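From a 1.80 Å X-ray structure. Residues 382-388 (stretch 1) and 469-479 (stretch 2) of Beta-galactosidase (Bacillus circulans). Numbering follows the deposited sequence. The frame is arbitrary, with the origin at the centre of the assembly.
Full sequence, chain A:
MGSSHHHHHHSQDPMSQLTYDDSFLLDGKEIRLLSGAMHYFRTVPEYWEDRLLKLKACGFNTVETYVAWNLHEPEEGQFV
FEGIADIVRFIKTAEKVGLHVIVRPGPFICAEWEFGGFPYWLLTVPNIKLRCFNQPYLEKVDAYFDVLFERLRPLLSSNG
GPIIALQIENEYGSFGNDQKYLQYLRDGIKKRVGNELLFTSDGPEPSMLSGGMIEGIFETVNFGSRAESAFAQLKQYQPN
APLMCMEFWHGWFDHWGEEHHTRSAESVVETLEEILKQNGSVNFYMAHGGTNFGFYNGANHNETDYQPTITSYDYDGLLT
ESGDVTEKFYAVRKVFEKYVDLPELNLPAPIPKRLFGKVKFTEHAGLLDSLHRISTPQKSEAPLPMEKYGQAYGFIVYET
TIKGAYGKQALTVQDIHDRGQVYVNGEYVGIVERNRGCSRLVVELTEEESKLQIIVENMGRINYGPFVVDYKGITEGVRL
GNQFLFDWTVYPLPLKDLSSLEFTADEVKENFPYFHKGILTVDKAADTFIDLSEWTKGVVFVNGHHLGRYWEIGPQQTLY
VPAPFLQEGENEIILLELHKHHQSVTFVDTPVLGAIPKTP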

# COMPACT_ATOMS: atom_id res chain seq x y z
N ALA A 382 0.52 -27.99 14.20
CA ALA A 382 -0.63 -27.51 13.46
C ALA A 382 -0.22 -26.39 12.52
O ALA A 382 0.67 -25.68 12.79
N PRO A 383 -0.91 -26.25 11.42
CA PRO A 383 -0.60 -25.14 10.52
C PRO A 383 -0.91 -23.83 11.21
O PRO A 383 -1.99 -23.67 11.71
N LEU A 384 0.05 -22.92 11.23
CA LEU A 384 -0.15 -21.60 11.80
C LEU A 384 -0.16 -20.53 10.68
O LEU A 384 0.34 -20.75 9.66
N PRO A 385 -0.74 -19.38 10.91
CA PRO A 385 -0.69 -18.34 9.89
C PRO A 385 0.73 -17.77 9.80
O PRO A 385 1.47 -17.91 10.70
N MET A 386 1.07 -17.14 8.70
CA MET A 386 2.47 -16.85 8.40
C MET A 386 3.14 -15.93 9.42
O MET A 386 4.28 -15.95 9.59
N GLU A 387 2.36 -15.10 10.07
CA GLU A 387 2.89 -14.19 11.05
C GLU A 387 3.57 -14.95 12.21
O GLU A 387 4.48 -14.46 12.83
N LYS A 388 3.03 -16.10 12.50
CA LYS A 388 3.54 -16.94 13.59
C LYS A 388 4.89 -17.56 13.29
O LYS A 388 5.53 -18.10 14.16
N VAL A 469 -8.42 -7.58 11.28
CA VAL A 469 -7.53 -8.50 11.95
C VAL A 469 -7.35 -9.66 11.01
O VAL A 469 -8.07 -10.62 11.05
N ASP A 470 -6.39 -9.53 10.14
CA ASP A 470 -6.34 -10.27 8.91
C ASP A 470 -5.08 -11.13 8.86
O ASP A 470 -4.11 -10.72 8.36
N TYR A 471 -5.15 -12.30 9.49
CA TYR A 471 -4.07 -13.25 9.47
C TYR A 471 -3.93 -13.84 8.08
O TYR A 471 -4.87 -14.09 7.46
N LYS A 472 -2.72 -14.11 7.68
CA LYS A 472 -2.45 -14.63 6.37
C LYS A 472 -1.80 -16.05 6.41
O LYS A 472 -1.18 -16.43 7.38
N GLY A 473 -1.99 -16.81 5.35
CA GLY A 473 -1.64 -18.21 5.31
C GLY A 473 -2.88 -19.04 5.52
O GLY A 473 -3.87 -18.81 4.91
N ILE A 474 -2.75 -20.02 6.38
CA ILE A 474 -3.84 -20.88 6.78
C ILE A 474 -4.11 -20.52 8.22
O ILE A 474 -3.27 -20.63 9.03
N THR A 475 -5.28 -19.98 8.46
CA THR A 475 -5.64 -19.53 9.78
C THR A 475 -5.81 -20.57 10.89
O THR A 475 -5.35 -20.36 11.96
N GLU A 476 -6.49 -21.67 10.61
CA GLU A 476 -6.75 -22.67 11.63
C GLU A 476 -6.24 -24.09 11.36
O GLU A 476 -5.71 -24.74 12.22
N GLY A 477 -6.55 -24.59 10.19
CA GLY A 477 -6.26 -25.97 9.88
C GLY A 477 -6.50 -26.36 8.44
O GLY A 477 -7.05 -25.61 7.68
N VAL A 478 -6.07 -27.57 8.11
CA VAL A 478 -6.41 -28.22 6.86
C VAL A 478 -7.00 -29.59 7.15
O VAL A 478 -6.50 -30.28 7.95
N ARG A 479 -8.10 -29.93 6.53
CA ARG A 479 -8.73 -31.19 6.85
C ARG A 479 -9.22 -31.97 5.66
O ARG A 479 -9.53 -31.41 4.67

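The apolar centre of this contact is built around two prolines of the first stretch, both with C-gamma endo rings. Pro383 is buried and directs its CA-to-CB bond toward the second stretch. Its CB lies 4.2 Å from CG2 of Ile474 (chi1 m, chi2 t), while its CG approaches CG2 of Val478 (chi1 t) at 4.5 Å. A compact, rigid ring suits this place; its CG rests 3.8 Å from CA of Gly477, so the ring packs on backbone here. Between the prolines, Leu384 points its CA-to-CB bond away (chi1 m, chi2 t), and its contact is through the backbone, its C lying 3.5 Å from O of Ile474.

Pro385, set sideways, packs its CB 3.2 Å from the carbonyl O of Lys472 and its CG 3.9 Å from CD1 of Tyr471. Its N sits 3.4 Å from O of Ile474, but a proline nitrogen has no hydrogen to share, so this is contact without a hydrogen bond. The next residue supplies one: Met386 N donates to Lys472 O at 2.7 Å, nearly straight at 162°. The Met386 side chain (p, t, p) bends alongside, with CG 4.2 Å from CB of Lys472 and CE 4.4 Å from N of Gly473. Glycine fits at 473 because a CB would crowd Met386 N, and the backbone angles, 100/-134, would themselves jam it against the preceding carbonyl.

At the polar edge, Glu387 points toward the second stretch. With chi1 m and chi2 p, its carboxylate extends to the second stretch, where OE2 accepts a hydrogen bond from Lys472 N at 2.9 Å, while OE1 meets the edge of the Tyr471 ring, 3.5 Å from CD1. Lys472 (chi1 and chi2 m) thus uses both backbone polar atoms across the contact. Its CA-to-CB bond points sideways and only its end leads away, where NZ forms a salt bridge with OD2 of Asp470 at 2.8 Å, keeping its charge clear of the prolines.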

# COMPACT_ATOMS: atom_id res chain seq x y z
CB ALA A 382 -1.63 -26.98 14.38
CB PRO A 383 -1.55 -25.37 9.35
CG PRO A 383 -2.49 -26.32 9.75
CD PRO A 383 -2.16 -26.91 11.06
CB LEU A 384 0.95 -21.28 12.78
CG LEU A 384 1.20 -22.26 13.92
CD1 LEU A 384 2.39 -21.89 14.72
CD2 LEU A 384 0.01 -22.40 14.75
CB PRO A 385 -1.66 -17.30 10.41
CG PRO A 385 -1.72 -17.55 11.83
CD PRO A 385 -1.48 -18.94 12.09
CB MET A 386 2.63 -16.29 6.97
CG MET A 386 2.05 -14.98 6.81
SD MET A 386 2.55 -14.29 5.21
CE MET A 386 2.05 -15.52 4.09
CB GLU A 387 1.81 -13.28 11.57
CG GLU A 387 1.16 -12.45 10.53
CD GLU A 387 -0.03 -13.08 9.86
OE1 GLU A 387 -0.36 -14.16 10.28
OE2 GLU A 387 -0.61 -12.50 8.94
CB LYS A 388 2.56 -18.03 14.00
CG LYS A 388 1.31 -17.52 14.57
CD LYS A 388 1.41 -17.20 15.97
CE LYS A 388 1.63 -18.40 16.83
NZ LYS A 388 1.86 -18.05 18.27
CB VAL A 469 -8.10 -8.97 13.28
CG1 VAL A 469 -7.26 -10.02 13.86
CG2 VAL A 469 -8.24 -7.87 14.23
CB ASP A 470 -6.39 -9.31 7.72
CG ASP A 470 -6.58 -10.01 6.40
OD1 ASP A 470 -7.02 -11.12 6.38
OD2 ASP A 470 -6.37 -9.40 5.41
CB TYR A 471 -4.31 -14.40 10.44
CG TYR A 471 -4.24 -14.02 11.89
CD1 TYR A 471 -3.04 -13.96 12.54
CD2 TYR A 471 -5.36 -13.71 12.59
CE1 TYR A 471 -2.96 -13.64 13.82
CE2 TYR A 471 -5.29 -13.37 13.88
CZ TYR A 471 -4.09 -13.33 14.48
OH TYR A 471 -4.03 -12.98 15.77
CB LYS A 472 -1.67 -13.61 5.58
CG LYS A 472 -2.33 -12.29 5.51
CD LYS A 472 -3.58 -12.39 4.78
CE LYS A 472 -3.87 -11.13 3.98
NZ LYS A 472 -5.19 -11.06 3.47
CB ILE A 474 -3.43 -22.34 6.63
CG1 ILE A 474 -3.23 -22.63 5.17
CG2 ILE A 474 -4.43 -23.22 7.20
CD1 ILE A 474 -2.56 -23.79 4.88
CB THR A 475 -6.87 -18.63 9.74
OG1 THR A 475 -7.96 -19.35 9.22
CG2 THR A 475 -6.59 -17.47 8.87
CB GLU A 476 -8.25 -22.75 11.84
CG GLU A 476 -8.86 -21.52 12.42
CD GLU A 476 -10.39 -21.51 12.42
OE1 GLU A 476 -11.01 -22.49 12.81
OE2 GLU A 476 -10.93 -20.51 12.00
CB VAL A 478 -5.19 -28.40 6.00
CG1 VAL A 478 -5.53 -29.00 4.71
CG2 VAL A 478 -4.47 -27.10 5.81
CB ARG A 479 -9.85 -31.02 7.86
CG ARG A 479 -10.92 -30.14 7.45
CD ARG A 479 -11.81 -29.75 8.62
NE ARG A 479 -12.58 -28.54 8.42
CZ ARG A 479 -13.76 -28.46 7.83
NH1 ARG A 479 -14.35 -29.51 7.31
NH2 ARG A 479 -14.36 -27.32 7.73